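PDB 4XHC: alpha-L-rhamnosidase from Klebsiella oxytoca, which hydrolyses terminal alpha-L-rhamnose units from rhamnose-containing glycosides as a glycoside hydrolase of family GH78 (EC 3.2.1.40). Local coordinates for residues V349-D353 with D354-F358; S432-W435 with L436-E440; R243-L247 with G248-L252; S516-S520 with K521-S525; R334-E337 with L338-R342. All coordinates share one frame; numbering follows the deposited sequence.

Interaction 1. Residues V349-D353 with D354-F358. With RAM (alpha-L-rhamnopyranose), chain C.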
# COMPACT_ATOMS: atom_id res chain seq x y z
N VAL A 349 -34.98 -17.86 32.96
CA VAL A 349 -34.07 -16.77 32.55
C VAL A 349 -34.83 -15.61 31.90
O VAL A 349 -35.63 -15.84 31.00
CB VAL A 349 -33.04 -17.31 31.54
CG1 VAL A 349 -32.33 -16.19 30.82
CG2 VAL A 349 -32.02 -18.18 32.25
N ARG A 350 -34.58 -14.38 32.35
CA ARG A 350 -35.23 -13.20 31.79
C ARG A 350 -34.81 -12.96 30.35
O ARG A 350 -33.65 -13.13 30.01
CB ARG A 350 -34.87 -11.94 32.57
CG ARG A 350 -35.59 -11.79 33.89
CD ARG A 350 -35.25 -10.47 34.57
NE ARG A 350 -35.27 -10.62 36.03
CZ ARG A 350 -34.21 -10.90 36.80
NH1 ARG A 350 -32.99 -11.05 36.28
NH2 ARG A 350 -34.38 -11.02 38.11
N ASP A 351 -35.75 -12.51 29.53
CA ASP A 351 -35.49 -12.21 28.13
C ASP A 351 -35.25 -10.71 27.96
O ASP A 351 -35.73 -9.91 28.75
CB ASP A 351 -36.70 -12.68 27.30
CG ASP A 351 -36.45 -12.63 25.81
OD1 ASP A 351 -35.29 -12.82 25.35
OD2 ASP A 351 -37.44 -12.41 25.08
N SER A 352 -34.49 -10.32 26.94
CA SER A 352 -34.36 -8.90 26.56
C SER A 352 -33.89 -8.78 25.12
O SER A 352 -33.42 -9.76 24.53
CB SER A 352 -33.42 -8.14 27.50
OG SER A 352 -32.11 -8.67 27.45
N ASP A 353 -34.02 -7.57 24.56
CA ASP A 353 -33.80 -7.34 23.13
C ASP A 353 -32.34 -7.04 22.75
O ASP A 353 -31.98 -7.11 21.58
CB ASP A 353 -34.71 -6.21 22.65
CG ASP A 353 -36.21 -6.52 22.82
OD1 ASP A 353 -36.59 -7.72 22.82
OD2 ASP A 353 -37.01 -5.55 22.92
N ASP A 354 -31.51 -6.71 23.73
CA ASP A 354 -30.07 -6.50 23.48
C ASP A 354 -29.37 -7.83 23.12
O ASP A 354 -30.00 -8.89 23.17
CB ASP A 354 -29.40 -5.79 24.66
CG ASP A 354 -29.58 -6.53 25.98
OD1 ASP A 354 -30.73 -6.66 26.46
OD2 ASP A 354 -28.57 -7.01 26.54
N TRP A 355 -28.09 -7.77 22.75
CA TRP A 355 -27.33 -8.95 22.31
C TRP A 355 -26.60 -9.56 23.52
O TRP A 355 -25.38 -9.51 23.64
CB TRP A 355 -26.35 -8.54 21.20
CG TRP A 355 -25.72 -9.69 20.42
CD1 TRP A 355 -26.37 -10.70 19.77
CD2 TRP A 355 -24.33 -9.90 20.18
NE1 TRP A 355 -25.46 -11.54 19.17
CE2 TRP A 355 -24.20 -11.07 19.41
CE3 TRP A 355 -23.17 -9.21 20.57
CZ2 TRP A 355 -22.97 -11.57 19.01
CZ3 TRP A 355 -21.94 -9.71 20.17
CH2 TRP A 355 -21.85 -10.88 19.40
N TRP A 356 -27.40 -10.14 24.41
CA TRP A 356 -26.94 -10.60 25.72
C TRP A 356 -26.47 -12.05 25.72
O TRP A 356 -25.76 -12.47 26.63
CB TRP A 356 -28.04 -10.41 26.76
CG TRP A 356 -29.33 -11.18 26.52
CD1 TRP A 356 -30.37 -10.80 25.74
CD2 TRP A 356 -29.70 -12.43 27.10
NE1 TRP A 356 -31.36 -11.75 25.77
CE2 TRP A 356 -30.98 -12.76 26.61
CE3 TRP A 356 -29.07 -13.31 28.00
CZ2 TRP A 356 -31.64 -13.93 26.97
CZ3 TRP A 356 -29.72 -14.48 28.36
CH2 TRP A 356 -31.00 -14.78 27.85
N VAL A 357 -26.87 -12.80 24.70
CA VAL A 357 -26.48 -14.19 24.51
C VAL A 357 -26.37 -14.45 23.00
O VAL A 357 -27.08 -13.82 22.21
CB VAL A 357 -27.51 -15.13 25.17
CG1 VAL A 357 -28.89 -14.96 24.56
CG2 VAL A 357 -27.06 -16.58 25.08
N PHE A 358 -25.48 -15.34 22.58
CA PHE A 358 -25.27 -15.54 21.14
C PHE A 358 -26.16 -16.60 20.48
O PHE A 358 -27.04 -16.26 19.69
CB PHE A 358 -23.80 -15.83 20.80
CG PHE A 358 -23.61 -16.17 19.36
CD1 PHE A 358 -23.93 -15.25 18.37
CD2 PHE A 358 -23.19 -17.43 18.97
CE1 PHE A 358 -23.79 -15.56 17.04
CE2 PHE A 358 -23.05 -17.75 17.63
CZ PHE A 358 -23.35 -16.81 16.66
C1 RAM C . -18.63 -13.65 15.14
C2 RAM C . -17.84 -14.87 14.69
C3 RAM C . -17.38 -15.67 15.89
C4 RAM C . -18.52 -15.76 16.90
C5 RAM C . -18.77 -14.37 17.47
C6 RAM C . -20.21 -14.14 17.85
O1 RAM C . -18.25 -12.59 14.36
O2 RAM C . -18.71 -15.66 13.91
O3 RAM C . -16.98 -16.99 15.50
O4 RAM C . -18.17 -16.63 17.96
O5 RAM C . -18.39 -13.36 16.51
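In S352, D354 and W356 the first torsion, each near +60°, sets the leading side-chain atom between the backbone N and the carbonyl carbon, which turns the hydroxyl, the carboxylate and the indole toward the inside of the bend made by the backbone. The hydroxyl S352 OG reaches D354 OD1 at 2.6 Å and donates to its syn side, from somewhat out of the carboxylate plane. On the indole of W356 it is the edge that is used: NE1 gives a weak bond to S352 O (3.1 Å, 128° at the hydrogen), with the carbonyl oxygen near the ring plane. The six-membered end of the same ring meets V349, CH2 lying 3.5 Å from V349 CG1. The residue before it, W355, sits at the centre of an inverse gamma turn and offers its ring edge to the bound rhamnose, CZ2 to RAM C6 3.9 Å, while F358 takes that methyl group over one face. R342 also bonds to S352 OG and makes a cation-pi contact with W356. S352 OG thus has two polar partners, the D354 carboxylate and the R342 guanidinium, an arrangement that would probably favour a charged D354.

Interaction 2. Residues S432-W435 with L436-E440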
# COMPACT_ATOMS: atom_id res chain seq x y z
N SER A 432 -34.13 -23.54 20.37
CA SER A 432 -34.78 -23.87 21.63
C SER A 432 -34.83 -25.37 21.87
O SER A 432 -34.52 -25.84 22.97
CB SER A 432 -36.20 -23.31 21.66
OG SER A 432 -36.21 -21.91 21.49
N GLN A 433 -35.21 -26.13 20.85
CA GLN A 433 -35.39 -27.58 21.00
C GLN A 433 -34.05 -28.27 21.22
O GLN A 433 -33.91 -29.14 22.07
CB GLN A 433 -36.05 -28.20 19.77
CG GLN A 433 -37.17 -27.38 19.15
CD GLN A 433 -38.15 -26.85 20.17
OE1 GLN A 433 -38.53 -27.56 21.10
NE2 GLN A 433 -38.58 -25.60 20.00
N ILE A 434 -33.07 -27.86 20.43
CA ILE A 434 -31.74 -28.47 20.47
C ILE A 434 -31.13 -28.31 21.86
O ILE A 434 -30.64 -29.29 22.43
CB ILE A 434 -30.82 -27.83 19.40
CG1 ILE A 434 -31.28 -28.22 17.99
CG2 ILE A 434 -29.37 -28.25 19.60
CD1 ILE A 434 -30.71 -27.35 16.89
N TRP A 435 -31.18 -27.09 22.39
CA TRP A 435 -30.51 -26.80 23.65
C TRP A 435 -31.23 -27.38 24.85
O TRP A 435 -30.58 -27.83 25.80
CB TRP A 435 -30.28 -25.29 23.83
CG TRP A 435 -28.98 -24.87 23.26
CD1 TRP A 435 -28.78 -24.13 22.12
CD2 TRP A 435 -27.69 -25.22 23.75
NE1 TRP A 435 -27.43 -23.98 21.90
CE2 TRP A 435 -26.74 -24.64 22.88
CE3 TRP A 435 -27.24 -25.97 24.83
CZ2 TRP A 435 -25.36 -24.78 23.07
CZ3 TRP A 435 -25.86 -26.12 25.03
CH2 TRP A 435 -24.94 -25.53 24.15
N LEU A 436 -32.55 -27.39 24.84
CA LEU A 436 -33.29 -27.98 25.95
C LEU A 436 -33.27 -29.52 25.93
O LEU A 436 -33.48 -30.15 26.96
CB LEU A 436 -34.72 -27.44 26.02
CG LEU A 436 -34.78 -25.98 26.51
CD1 LEU A 436 -36.14 -25.37 26.24
CD2 LEU A 436 -34.43 -25.86 27.99
N VAL A 437 -32.99 -30.11 24.77
CA VAL A 437 -32.72 -31.54 24.71
C VAL A 437 -31.31 -31.85 25.23
O VAL A 437 -31.11 -32.85 25.92
CB VAL A 437 -32.93 -32.10 23.28
CG1 VAL A 437 -32.37 -33.52 23.13
CG2 VAL A 437 -34.41 -32.10 22.94
N LEU A 438 -30.33 -31.01 24.91
CA LEU A 438 -28.98 -31.22 25.41
C LEU A 438 -28.93 -31.03 26.92
O LEU A 438 -28.12 -31.66 27.61
CB LEU A 438 -28.00 -30.27 24.72
CG LEU A 438 -27.69 -30.59 23.25
CD1 LEU A 438 -26.86 -29.47 22.65
CD2 LEU A 438 -26.95 -31.91 23.12
N ALA A 439 -29.79 -30.17 27.43
CA ALA A 439 -29.89 -29.89 28.86
C ALA A 439 -30.49 -31.05 29.66
O ALA A 439 -30.43 -31.05 30.90
CB ALA A 439 -30.72 -28.64 29.08
N GLU A 440 -31.08 -32.01 28.95
CA GLU A 440 -31.70 -33.20 29.54
C GLU A 440 -32.91 -32.85 30.39
O GLU A 440 -33.12 -33.43 31.45
CB GLU A 440 -30.67 -34.04 30.32
CG GLU A 440 -29.42 -34.39 29.52
CD GLU A 440 -28.72 -35.64 30.02
OE1 GLU A 440 -28.47 -35.75 31.24
OE2 GLU A 440 -28.42 -36.52 29.18
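The end of helix 430-438 is finished here by a Schellman motif: E440 leaves the helix with positive phi (66°), and its N reaches back into the last turn to V437 O at 3.1 Å. The preceding i to i+4 bonds, L436 N to S432 O, V437 N to Q433 O, L438 N to I434 O and A439 N to W435 O (3.0 Å), show that the turn is regular up to this point. On the side-chain level L438 carries the contact. Its CG stands anti to the carbonyl carbon (chi1 -72°), and from there CD1 reaches two residues of the previous turn. One is W435, where CD1 lies 4.1 Å above one face of the indole, displaced toward the rim on the side of CE3. The other is I434, whose CG2 comes 4.1 Å from L438 CD1, the two aliphatic chains running side by side in the same direction. The side-chain contact is apolar and buried. Q433 points its amide elsewhere, bonding through OE1 to Y420 N and through NE2 to S429 O. Three helices pack against the turn: 466-478 touches I434 and L438 and brings H471 against the W435 ring, 368-389 receives S432, W435, L436 and A439, and 444-456 packs on Q433 and V437.

Interaction 3. Residues R243-L247 with G248-L252. With RAM (alpha-L-rhamnopyranose), chain C.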
# COMPACT_ATOMS: atom_id res chain seq x y z
N ARG A 243 -9.46 -13.51 13.19
CA ARG A 243 -8.10 -13.82 13.68
C ARG A 243 -7.98 -13.75 15.20
O ARG A 243 -6.98 -13.28 15.73
CB ARG A 243 -7.07 -12.86 13.08
CG ARG A 243 -7.27 -12.61 11.61
CD ARG A 243 -6.17 -11.72 11.06
NE ARG A 243 -6.35 -11.52 9.63
CZ ARG A 243 -5.39 -11.16 8.80
NH1 ARG A 243 -4.17 -10.92 9.25
NH2 ARG A 243 -5.63 -11.04 7.50
N ARG A 244 -9.00 -14.25 15.90
CA ARG A 244 -9.15 -13.95 17.31
C ARG A 244 -9.76 -15.10 18.09
O ARG A 244 -10.59 -15.85 17.58
CB ARG A 244 -10.05 -12.73 17.44
CG ARG A 244 -10.01 -12.09 18.80
CD ARG A 244 -10.25 -10.59 18.74
NE ARG A 244 -11.66 -10.22 18.72
CZ ARG A 244 -12.26 -9.52 17.76
NH1 ARG A 244 -11.60 -9.10 16.68
NH2 ARG A 244 -13.55 -9.25 17.87
N LEU A 245 -9.35 -15.21 19.35
CA LEU A 245 -9.85 -16.24 20.26
C LEU A 245 -11.22 -15.88 20.84
O LEU A 245 -11.34 -14.92 21.59
CB LEU A 245 -8.85 -16.41 21.41
CG LEU A 245 -9.16 -17.39 22.53
CD1 LEU A 245 -9.28 -18.82 22.01
CD2 LEU A 245 -8.09 -17.30 23.61
N TRP A 246 -12.25 -16.67 20.51
CA TRP A 246 -13.60 -16.54 21.10
C TRP A 246 -13.95 -17.80 21.88
O TRP A 246 -13.55 -18.91 21.51
CB TRP A 246 -14.67 -16.35 20.01
CG TRP A 246 -14.69 -15.02 19.31
CD1 TRP A 246 -13.86 -14.61 18.31
CD2 TRP A 246 -15.64 -13.96 19.49
NE1 TRP A 246 -14.21 -13.35 17.89
CE2 TRP A 246 -15.30 -12.93 18.59
CE3 TRP A 246 -16.73 -13.78 20.33
CZ2 TRP A 246 -16.02 -11.74 18.51
CZ3 TRP A 246 -17.44 -12.58 20.26
CH2 TRP A 246 -17.08 -11.58 19.35
N LEU A 247 -14.74 -17.66 22.94
CA LEU A 247 -14.97 -18.79 23.84
C LEU A 247 -15.88 -19.87 23.25
O LEU A 247 -15.62 -21.05 23.44
CB LEU A 247 -15.53 -18.31 25.19
CG LEU A 247 -14.69 -18.81 26.37
CD1 LEU A 247 -14.91 -17.95 27.61
CD2 LEU A 247 -14.97 -20.28 26.65
N GLY A 248 -16.92 -19.49 22.54
CA GLY A 248 -17.81 -20.46 21.91
C GLY A 248 -17.06 -21.30 20.90
O GLY A 248 -17.24 -22.53 20.83
N ASP A 249 -16.21 -20.63 20.11
CA ASP A 249 -15.41 -21.28 19.08
C ASP A 249 -14.38 -22.22 19.72
O ASP A 249 -14.26 -23.39 19.33
CB ASP A 249 -14.72 -20.23 18.20
CG ASP A 249 -15.71 -19.34 17.46
OD1 ASP A 249 -16.46 -18.60 18.14
OD2 ASP A 249 -15.74 -19.35 16.21
N LEU A 250 -13.66 -21.71 20.71
CA LEU A 250 -12.71 -22.50 21.50
C LEU A 250 -13.30 -23.81 21.98
O LEU A 250 -12.65 -24.85 21.91
CB LEU A 250 -12.22 -21.68 22.71
CG LEU A 250 -11.32 -22.40 23.72
CD1 LEU A 250 -10.08 -22.96 23.03
CD2 LEU A 250 -10.92 -21.45 24.84
N ARG A 251 -14.53 -23.77 22.49
CA ARG A 251 -15.16 -24.96 23.04
C ARG A 251 -15.21 -26.09 22.04
O ARG A 251 -14.94 -27.23 22.37
CB ARG A 251 -16.57 -24.66 23.53
CG ARG A 251 -17.22 -25.86 24.20
CD ARG A 251 -18.45 -25.49 25.02
NE ARG A 251 -19.64 -25.51 24.19
CZ ARG A 251 -20.57 -26.45 24.20
NH1 ARG A 251 -20.51 -27.50 25.01
NH2 ARG A 251 -21.59 -26.34 23.39
N LEU A 252 -15.57 -25.76 20.80
CA LEU A 252 -15.68 -26.76 19.75
C LEU A 252 -14.32 -27.16 19.20
O LEU A 252 -14.06 -28.34 18.95
CB LEU A 252 -16.60 -26.26 18.63
CG LEU A 252 -18.07 -26.67 18.76
CD1 LEU A 252 -18.60 -26.50 20.18
CD2 LEU A 252 -18.91 -25.87 17.79
C1 RAM C . -18.63 -13.65 15.14
C2 RAM C . -17.84 -14.87 14.69
C3 RAM C . -17.38 -15.67 15.89
C4 RAM C . -18.52 -15.76 16.90
C5 RAM C . -18.77 -14.37 17.47
C6 RAM C . -20.21 -14.14 17.85
O1 RAM C . -18.25 -12.59 14.36
O2 RAM C . -18.71 -15.66 13.91
O3 RAM C . -16.98 -16.99 15.50
O4 RAM C . -18.17 -16.63 17.96
O5 RAM C . -18.39 -13.36 16.51
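W246 and D249 lie side by side and point the same way, with the indole and carboxylate planes 46° apart; the indole covers the C5/O5 side of the bound rhamnose while the carboxylate takes its O3 and O4. The ring works through a face: RAM C5 stands 3.4 Å above the plane of the W246 indole, offset toward the rim, and the ring oxygen RAM O5 is 3.5 Å from W246 CZ2. The carboxylate works through both oxygens, RAM O4 donating to D249 OD1 (2.6 Å) and RAM O3 to D249 OD2 (2.8 Å), a fork that reads two neighbouring hydroxyls. The groups also touch each other, W246 CB lying 3.4 Å from D249 OD1. In both, CG is anti to the carbonyl carbon. The backbone explains the spacing: W246 occupies the N-cap position of helix 247-259, and its O accepts from L250 N at 2.9 Å in a nearly straight bond (166°), which sets D249 in the first turn. L247 O accepts from R251 N in the next bond. Apart from the sugar contacts, L245 CD1 meets L250 CB at 4.2 Å, and helix 264-276 covers both leucines. Y304 of helix 302-319 touches W246 and D249, while R251 extends away to a salt bridge with D310 and a cation-pi contact with F307.

Interaction 4. Residues S516-S520 with K521-S525. With RAM (alpha-L-rhamnopyranose), chain C.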
# COMPACT_ATOMS: atom_id res chain seq x y z
N SER A 516 -25.48 -13.67 4.51
CA SER A 516 -24.51 -13.11 5.44
C SER A 516 -25.19 -12.29 6.51
O SER A 516 -25.93 -11.37 6.18
CB SER A 516 -23.52 -12.20 4.72
OG SER A 516 -22.58 -11.67 5.66
N PRO A 517 -24.89 -12.58 7.79
CA PRO A 517 -25.36 -11.69 8.85
C PRO A 517 -24.66 -10.34 8.84
O PRO A 517 -25.13 -9.42 9.48
CB PRO A 517 -24.99 -12.45 10.13
CG PRO A 517 -23.77 -13.22 9.77
CD PRO A 517 -23.97 -13.61 8.32
N TYR A 518 -23.53 -10.25 8.15
CA TYR A 518 -22.72 -9.03 8.11
C TYR A 518 -23.09 -8.11 6.95
O TYR A 518 -22.71 -6.95 6.95
CB TYR A 518 -21.23 -9.40 8.07
CG TYR A 518 -20.84 -10.44 9.09
CD1 TYR A 518 -21.07 -10.23 10.44
CD2 TYR A 518 -20.27 -11.65 8.70
CE1 TYR A 518 -20.73 -11.19 11.37
CE2 TYR A 518 -19.92 -12.62 9.63
CZ TYR A 518 -20.15 -12.39 10.97
OH TYR A 518 -19.77 -13.35 11.91
N GLY A 519 -23.84 -8.63 5.97
CA GLY A 519 -24.32 -7.85 4.84
C GLY A 519 -23.51 -7.98 3.56
O GLY A 519 -23.73 -7.22 2.63
N SER A 520 -22.59 -8.94 3.50
CA SER A 520 -21.92 -9.32 2.26
C SER A 520 -21.22 -10.64 2.42
O SER A 520 -20.52 -10.86 3.39
CB SER A 520 -20.89 -8.28 1.87
OG SER A 520 -20.15 -8.67 0.73
N LYS A 521 -21.39 -11.53 1.45
CA LYS A 521 -20.78 -12.86 1.54
C LYS A 521 -19.26 -12.74 1.40
O LYS A 521 -18.54 -13.67 1.74
CB LYS A 521 -21.39 -13.80 0.48
CG LYS A 521 -20.73 -13.68 -0.88
CD LYS A 521 -21.66 -13.87 -2.08
CE LYS A 521 -21.00 -13.20 -3.29
NZ LYS A 521 -21.70 -13.44 -4.57
N LEU A 522 -18.78 -11.60 0.90
CA LEU A 522 -17.34 -11.32 0.79
C LEU A 522 -16.62 -11.28 2.12
O LEU A 522 -15.44 -11.59 2.19
CB LEU A 522 -17.09 -9.95 0.15
CG LEU A 522 -17.52 -9.68 -1.28
CD1 LEU A 522 -17.13 -8.25 -1.65
CD2 LEU A 522 -16.92 -10.70 -2.23
N ILE A 523 -17.31 -10.86 3.17
CA ILE A 523 -16.68 -10.69 4.46
C ILE A 523 -17.00 -11.83 5.42
O ILE A 523 -16.51 -11.85 6.54
CB ILE A 523 -17.03 -9.31 5.05
CG1 ILE A 523 -15.90 -8.81 5.94
CG2 ILE A 523 -18.35 -9.34 5.81
CD1 ILE A 523 -15.90 -7.31 6.12
N ASN A 524 -17.79 -12.80 4.98
CA ASN A 524 -17.90 -14.05 5.73
C ASN A 524 -16.54 -14.74 5.71
O ASN A 524 -15.73 -14.52 4.80
CB ASN A 524 -18.96 -15.00 5.14
CG ASN A 524 -20.38 -14.47 5.27
OD1 ASN A 524 -20.63 -13.48 5.95
ND2 ASN A 524 -21.32 -15.15 4.62
N SER A 525 -16.30 -15.58 6.71
CA SER A 525 -15.10 -16.42 6.75
C SER A 525 -15.39 -17.77 6.12
O SER A 525 -16.46 -18.34 6.33
CB SER A 525 -14.64 -16.59 8.20
OG SER A 525 -13.70 -17.63 8.31
C1 RAM C . -18.63 -13.65 15.14
C2 RAM C . -17.84 -14.87 14.69
C3 RAM C . -17.38 -15.67 15.89
C4 RAM C . -18.52 -15.76 16.90
C5 RAM C . -18.77 -14.37 17.47
C6 RAM C . -20.21 -14.14 17.85
O1 RAM C . -18.25 -12.59 14.36
O2 RAM C . -18.71 -15.66 13.91
O3 RAM C . -16.98 -16.99 15.50
O4 RAM C . -18.17 -16.63 17.96
O5 RAM C . -18.39 -13.36 16.51
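S520 to I523 form a type I beta turn, closed by I523 N to S520 O at 3.2 Å. Just before it, S516 makes an ST turn, its OG accepting from Y518 N at 3.0 Å, with weaker approaches from G519 N and S520 N. Positive phi at G519 carries the chain from one turn to the next. Side chains then tie the turns together. S516 OG, anti to the backbone N (chi1 180°), donates to N524 OD1 at 2.7 Å, while the same hydroxyl accepts from the main chain, so its oxygen is gripped from both segments. N524 is held at its other end too, ND2 bonding to F515 O. Within the turn S520 OG accepts from L522 N at 3.2 Å. N524 OD1 meets the edge of the Y518 ring near its plane, 3.3 Å from CD2, with ring and amide planes 73° apart. Over the centre of one ring face lies P517 CG, and I523 CG2 rests 3.7 Å from Y518 CB. These contacts, with an edge-to-face approach between the Y518 and W361 rings, probably help to orient the phenol. Its OH accepts from RAM O1 at 3.0 Å and also bonds to E506 OE2, placing the ST turn and the type I turn at the rhamnose-binding site, beside the anomeric hydroxyl of the sugar.

Interaction 5. Residues R334-E337 with L338-R342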
# COMPACT_ATOMS: atom_id res chain seq x y z
N ARG A 334 -17.60 -18.74 39.36
CA ARG A 334 -18.08 -17.35 39.31
C ARG A 334 -18.98 -17.10 38.10
O ARG A 334 -19.91 -16.29 38.18
CB ARG A 334 -16.90 -16.38 39.30
CG ARG A 334 -17.27 -14.92 39.50
CD ARG A 334 -17.19 -14.49 40.95
NE ARG A 334 -17.65 -13.10 41.09
CZ ARG A 334 -18.92 -12.72 41.24
NH1 ARG A 334 -19.91 -13.62 41.32
NH2 ARG A 334 -19.22 -11.43 41.32
N GLN A 335 -18.72 -17.79 37.00
CA GLN A 335 -19.56 -17.63 35.81
C GLN A 335 -20.98 -18.13 36.10
O GLN A 335 -21.95 -17.55 35.62
CB GLN A 335 -18.98 -18.37 34.60
CG GLN A 335 -17.55 -18.00 34.21
CD GLN A 335 -17.25 -16.51 34.31
OE1 GLN A 335 -17.79 -15.70 33.56
NE2 GLN A 335 -16.36 -16.14 35.22
N VAL A 336 -21.07 -19.19 36.89
CA VAL A 336 -22.36 -19.73 37.30
C VAL A 336 -23.06 -18.81 38.29
O VAL A 336 -24.24 -18.57 38.15
CB VAL A 336 -22.20 -21.14 37.91
CG1 VAL A 336 -23.54 -21.66 38.40
CG2 VAL A 336 -21.60 -22.09 36.89
N GLU A 337 -22.35 -18.29 39.30
CA GLU A 337 -22.95 -17.36 40.28
C GLU A 337 -23.62 -16.23 39.51
O GLU A 337 -24.78 -15.91 39.76
CB GLU A 337 -21.90 -16.77 41.26
CG GLU A 337 -21.38 -17.67 42.40
CD GLU A 337 -20.12 -17.09 43.13
OE1 GLU A 337 -20.00 -15.85 43.25
OE2 GLU A 337 -19.24 -17.87 43.58
N LEU A 338 -22.90 -15.65 38.56
CA LEU A 338 -23.40 -14.50 37.79
C LEU A 338 -24.56 -14.86 36.87
O LEU A 338 -25.57 -14.17 36.84
CB LEU A 338 -22.28 -13.86 36.98
CG LEU A 338 -21.22 -13.15 37.83
CD1 LEU A 338 -20.01 -12.83 36.97
CD2 LEU A 338 -21.78 -11.88 38.48
N ALA A 339 -24.42 -15.96 36.14
CA ALA A 339 -25.51 -16.42 35.27
C ALA A 339 -26.83 -16.67 36.03
O ALA A 339 -27.89 -16.26 35.58
CB ALA A 339 -25.09 -17.67 34.52
N LEU A 340 -26.76 -17.29 37.21
CA LEU A 340 -27.97 -17.57 37.99
C LEU A 340 -28.75 -16.33 38.41
O LEU A 340 -29.94 -16.43 38.72
CB LEU A 340 -27.63 -18.41 39.23
CG LEU A 340 -27.16 -19.85 38.97
CD1 LEU A 340 -26.66 -20.45 40.27
CD2 LEU A 340 -28.26 -20.70 38.36
N THR A 341 -28.10 -15.17 38.45
CA THR A 341 -28.80 -13.92 38.79
C THR A 341 -29.74 -13.45 37.67
O THR A 341 -30.58 -12.59 37.89
CB THR A 341 -27.84 -12.75 39.13
OG1 THR A 341 -27.09 -12.38 37.96
CG2 THR A 341 -26.88 -13.13 40.25
N ARG A 342 -29.63 -14.02 36.47
CA ARG A 342 -30.56 -13.67 35.41
C ARG A 342 -31.92 -14.37 35.50
O ARG A 342 -32.82 -14.07 34.73
CB ARG A 342 -29.94 -13.89 34.03
CG ARG A 342 -30.33 -12.77 33.08
CD ARG A 342 -30.07 -13.13 31.64
NE ARG A 342 -30.99 -12.43 30.76
CZ ARG A 342 -30.76 -11.26 30.17
NH1 ARG A 342 -29.62 -10.61 30.36
NH2 ARG A 342 -31.68 -10.76 29.36
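These residues lie in the last part of helix 322-340, and L338 N, A339 N and L340 N each bond four residues back to R334 O, Q335 O and V336 O at 3.0-3.1 Å. R334 leaves with CG anti to its N and then bends at CG (chi2 94°), which turns the guanidinium forward, toward L338. L338 lies over one face of that flat group, CG 3.8 Å from R334 NH1. NH1 also forms a salt bridge with E337 OE1 at 3.0 Å, and E337 CB lies at the guanidinium edge, in its plane. On another side of the helix, V336 CG1 and L340 CD1 meet at 3.8 Å, the two chains running alongside each other. The final turn is closed by T341. Its hydroxyl, set between N and carbonyl carbon (chi1 66°), donates to L338 O at 2.6 Å in the carbonyl plane, and T341 N gives the same oxygen a second bond at 3.2 Å. Q335, on another side, bonds to S305 and V284. L338 thus packs on one face of the guanidinium, and E337 probably offsets part of its charge. Double acceptance at L338 O likewise satisfies a carbonyl that the helix end would leave without its usual i+4 donor.

From the N terminus the order is interaction 3 (243-252), interaction 5 (334-342), interaction 1 (349-358), interaction 2 (432-440) and interaction 4 (516-525). Each is a local contact within one continuous segment, so none encloses a long loop, and they follow in series without nesting or crossing. Interactions 5 and 1 touch directly: R342 NE approaches R350 O at 2.8 Å, a probable hydrogen bond tying the end of helix 322-340 to the following loop. R251 NH2 packs 3.5 Å from W435 CH2, joining interactions 3 and 2. Interactions 1, 3 and 4 do not touch one another but all meet the rhamnose.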